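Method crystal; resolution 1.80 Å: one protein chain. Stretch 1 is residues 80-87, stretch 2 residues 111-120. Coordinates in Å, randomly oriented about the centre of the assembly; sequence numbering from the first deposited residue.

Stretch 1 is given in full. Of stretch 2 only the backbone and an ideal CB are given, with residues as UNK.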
# COMPACT_ATOMS: atom_id res chain seq x y z
N ILE A 80 18.14 24.89 -0.97
CA ILE A 80 16.74 24.77 -0.57
C ILE A 80 16.53 23.98 0.71
O ILE A 80 17.18 22.96 0.94
CB ILE A 80 15.94 24.08 -1.70
CG1 ILE A 80 15.97 24.95 -2.96
CG2 ILE A 80 14.51 23.82 -1.23
CD1 ILE A 80 15.40 24.27 -4.19
N GLU A 81 15.61 24.46 1.54
CA GLU A 81 15.28 23.81 2.80
C GLU A 81 13.78 23.53 2.85
O GLU A 81 12.98 24.46 2.83
CB GLU A 81 15.65 24.70 3.98
CG GLU A 81 17.13 24.81 4.26
CD GLU A 81 17.41 25.82 5.36
OE1 GLU A 81 17.47 27.03 5.05
OE2 GLU A 81 17.55 25.41 6.53
N THR A 82 13.41 22.26 2.90
CA THR A 82 11.99 21.89 2.98
C THR A 82 11.73 21.40 4.41
O THR A 82 12.67 21.21 5.19
CB THR A 82 11.62 20.78 1.98
OG1 THR A 82 12.31 19.57 2.32
CG2 THR A 82 11.99 21.20 0.56
N VAL A 83 10.46 21.21 4.75
CA VAL A 83 10.11 20.77 6.09
C VAL A 83 10.80 19.46 6.49
O VAL A 83 11.09 19.25 7.67
CB VAL A 83 8.58 20.62 6.23
CG1 VAL A 83 8.08 19.51 5.33
CG2 VAL A 83 8.21 20.34 7.68
N GLU A 84 11.06 18.60 5.52
CA GLU A 84 11.71 17.32 5.81
C GLU A 84 13.08 17.48 6.46
O GLU A 84 13.56 16.58 7.16
CB GLU A 84 11.87 16.47 4.55
CG GLU A 84 10.58 15.88 4.01
CD GLU A 84 9.90 16.75 2.97
OE1 GLU A 84 10.15 17.98 2.94
OE2 GLU A 84 9.10 16.20 2.18
N GLY A 85 13.72 18.62 6.22
CA GLY A 85 15.04 18.85 6.76
C GLY A 85 15.10 19.40 8.17
O GLY A 85 16.17 19.49 8.76
N LEU A 86 13.94 19.76 8.72
CA LEU A 86 13.89 20.34 10.06
C LEU A 86 14.34 19.45 11.21
O LEU A 86 15.23 19.82 11.98
CB LEU A 86 12.48 20.85 10.38
CG LEU A 86 12.24 22.36 10.32
CD1 LEU A 86 10.86 22.64 10.89
CD2 LEU A 86 13.29 23.10 11.13
N SER A 87 13.71 18.29 11.36
CA SER A 87 14.06 17.38 12.44
C SER A 87 15.50 16.89 12.34
O SER A 87 16.07 16.82 11.25
CB SER A 87 13.11 16.19 12.47
OG SER A 87 13.30 15.36 11.33
N UNK A 111 0.96 23.45 7.83
CA UNK A 111 2.11 23.37 8.72
C UNK A 111 3.50 23.55 8.12
O UNK A 111 4.30 24.31 8.66
CB UNK A 111 2.07 22.01 9.41
N UNK A 112 3.80 22.88 7.02
CA UNK A 112 5.11 23.04 6.39
C UNK A 112 5.38 24.52 6.09
O UNK A 112 6.46 25.05 6.41
CB UNK A 112 5.19 22.21 5.11
N UNK A 113 4.41 25.20 5.49
CA UNK A 113 4.56 26.61 5.18
C UNK A 113 4.68 27.49 6.42
O UNK A 113 5.46 28.44 6.44
CB UNK A 113 3.37 27.08 4.33
N UNK A 114 3.90 27.16 7.45
CA UNK A 114 3.94 27.91 8.71
C UNK A 114 5.35 27.86 9.29
O UNK A 114 5.90 28.88 9.70
CB UNK A 114 2.93 27.35 9.71
N UNK A 115 5.93 26.66 9.34
CA UNK A 115 7.27 26.47 9.89
C UNK A 115 8.34 27.26 9.14
O UNK A 115 9.25 27.82 9.76
CB UNK A 115 7.63 24.98 9.87
N UNK A 116 8.24 27.30 7.81
CA UNK A 116 9.20 28.03 7.00
C UNK A 116 9.19 29.51 7.38
O UNK A 116 10.23 30.10 7.67
CB UNK A 116 8.89 27.85 5.51
N UNK A 117 8.01 30.11 7.39
CA UNK A 117 7.90 31.51 7.74
C UNK A 117 8.34 31.75 9.18
O UNK A 117 9.06 32.71 9.47
CB UNK A 117 6.46 32.00 7.53
N UNK A 118 7.93 30.87 10.09
CA UNK A 118 8.30 31.02 11.50
C UNK A 118 9.82 30.98 11.68
O UNK A 118 10.38 31.78 12.44
CB UNK A 118 7.64 29.92 12.34
N UNK A 119 10.49 30.07 10.98
CA UNK A 119 11.94 29.97 11.10
C UNK A 119 12.58 31.29 10.68
O UNK A 119 13.49 31.79 11.34
CB UNK A 119 12.48 28.81 10.25
N UNK A 120 12.10 31.84 9.57
CA UNK A 120 12.62 33.11 9.07
C UNK A 120 12.49 34.22 10.10
O UNK A 120 13.41 35.00 10.31
CB UNK A 120 11.89 33.51 7.78

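Stretch 2 is a single run of helix, with phi near -60° and psi near -45° throughout, so its side chains reach stretch 1 from one flank, at intervals of three or four residues.

At position 111 CA-to-CB points sideways, and no atom of stretch 1 lies within 5.5 Å of CB. Stretch 1 leaves the choice wide; the residue is T111, whose hydroxyl is hydrogen-bonded elsewhere in the structure.

Position 112 is where the CA atoms of the two stretches come nearest each other, across from V83. CB points sideways and already lies 3.9 Å from CB of V83, which is van der Waals contact. A small apolar side chain is enough here, although the sideways direction does not by itself exclude a longer one. The residue is A112, and its methyl CB packs on V83 CB at 3.9 Å.

Positions 113 and 114 face elsewhere: CB would point away at 113, and 114 is out of reach. Stretch 1 sets no demand on either; they are G113 and M114.

At position 115, one helical turn beyond 111, CB points toward stretch 1, 4.1 Å from L86 CD1 and 5.2 Å from V83 CG2. Two aliphatic side chains offer a greasy surface with no polar partner for this position, so leucine, isoleucine, valine or methionine would all be reasonable. The residue is L115, with rotamer m, t. Its CD1 bridges the two neighbours, 3.8 Å from L86 CD1 and 3.9 Å from V83 CG2.

At 116 CA-to-CB points sideways, and 117 and 118 are out of reach; no atom of stretch 1 lies within 5.5 Å of any of the three CB atoms, so stretch 1 does not choose among side chains here. They are A116, T117 and A118.

Position 119, a turn beyond 115, points toward stretch 1 again, but no atom there comes within 5.5 Å of its CB. A short side chain would therefore fall short. What lies farther out is mixed: the methyls of L86, then the carboxylate of E81. A long chain with an apolar stem and a cationic end suits both, so lysine or arginine is expected. The residue is R119. Its CD packs 3.6 Å from L86 CD2, and that methyl also lies over one face of the guanidinium. The carboxylate instead approaches the edge, near the guanidinium plane where the N-H groups point: NH2 donates to E81 OE2 at 3.0 Å with an angle of 157°, a hydrogen bond within a salt bridge. NE and NH1 are bonded elsewhere in the structure.

Position 120 is out of reach, so stretch 1 expresses no preference; it is S120.

Stretch 2 111-120: TAGMLATARS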
# COMPACT_ATOMS: atom_id res chain seq x y z
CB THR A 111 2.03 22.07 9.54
OG1 THR A 111 0.71 21.99 10.11
CG2 THR A 111 3.03 22.08 10.68
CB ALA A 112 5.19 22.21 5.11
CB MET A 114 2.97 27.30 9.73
CG MET A 114 1.50 27.56 9.45
SD MET A 114 1.10 29.30 9.59
CE MET A 114 -0.58 29.30 8.85
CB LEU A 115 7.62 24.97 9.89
CG LEU A 115 6.80 24.11 10.86
CD1 LEU A 115 7.03 22.63 10.57
CD2 LEU A 115 7.19 24.44 12.30
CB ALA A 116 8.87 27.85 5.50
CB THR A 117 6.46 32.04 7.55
OG1 THR A 117 6.07 31.86 6.18
CG2 THR A 117 6.38 33.52 7.89
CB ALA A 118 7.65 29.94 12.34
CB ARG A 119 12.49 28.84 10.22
CG ARG A 119 12.14 27.44 10.67
CD ARG A 119 12.96 26.43 9.88
NE ARG A 119 14.38 26.57 10.18
CZ ARG A 119 15.36 26.15 9.38
NH1 ARG A 119 16.62 26.33 9.75
NH2 ARG A 119 15.09 25.58 8.22
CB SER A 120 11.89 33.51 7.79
OG SER A 120 12.37 34.75 7.31
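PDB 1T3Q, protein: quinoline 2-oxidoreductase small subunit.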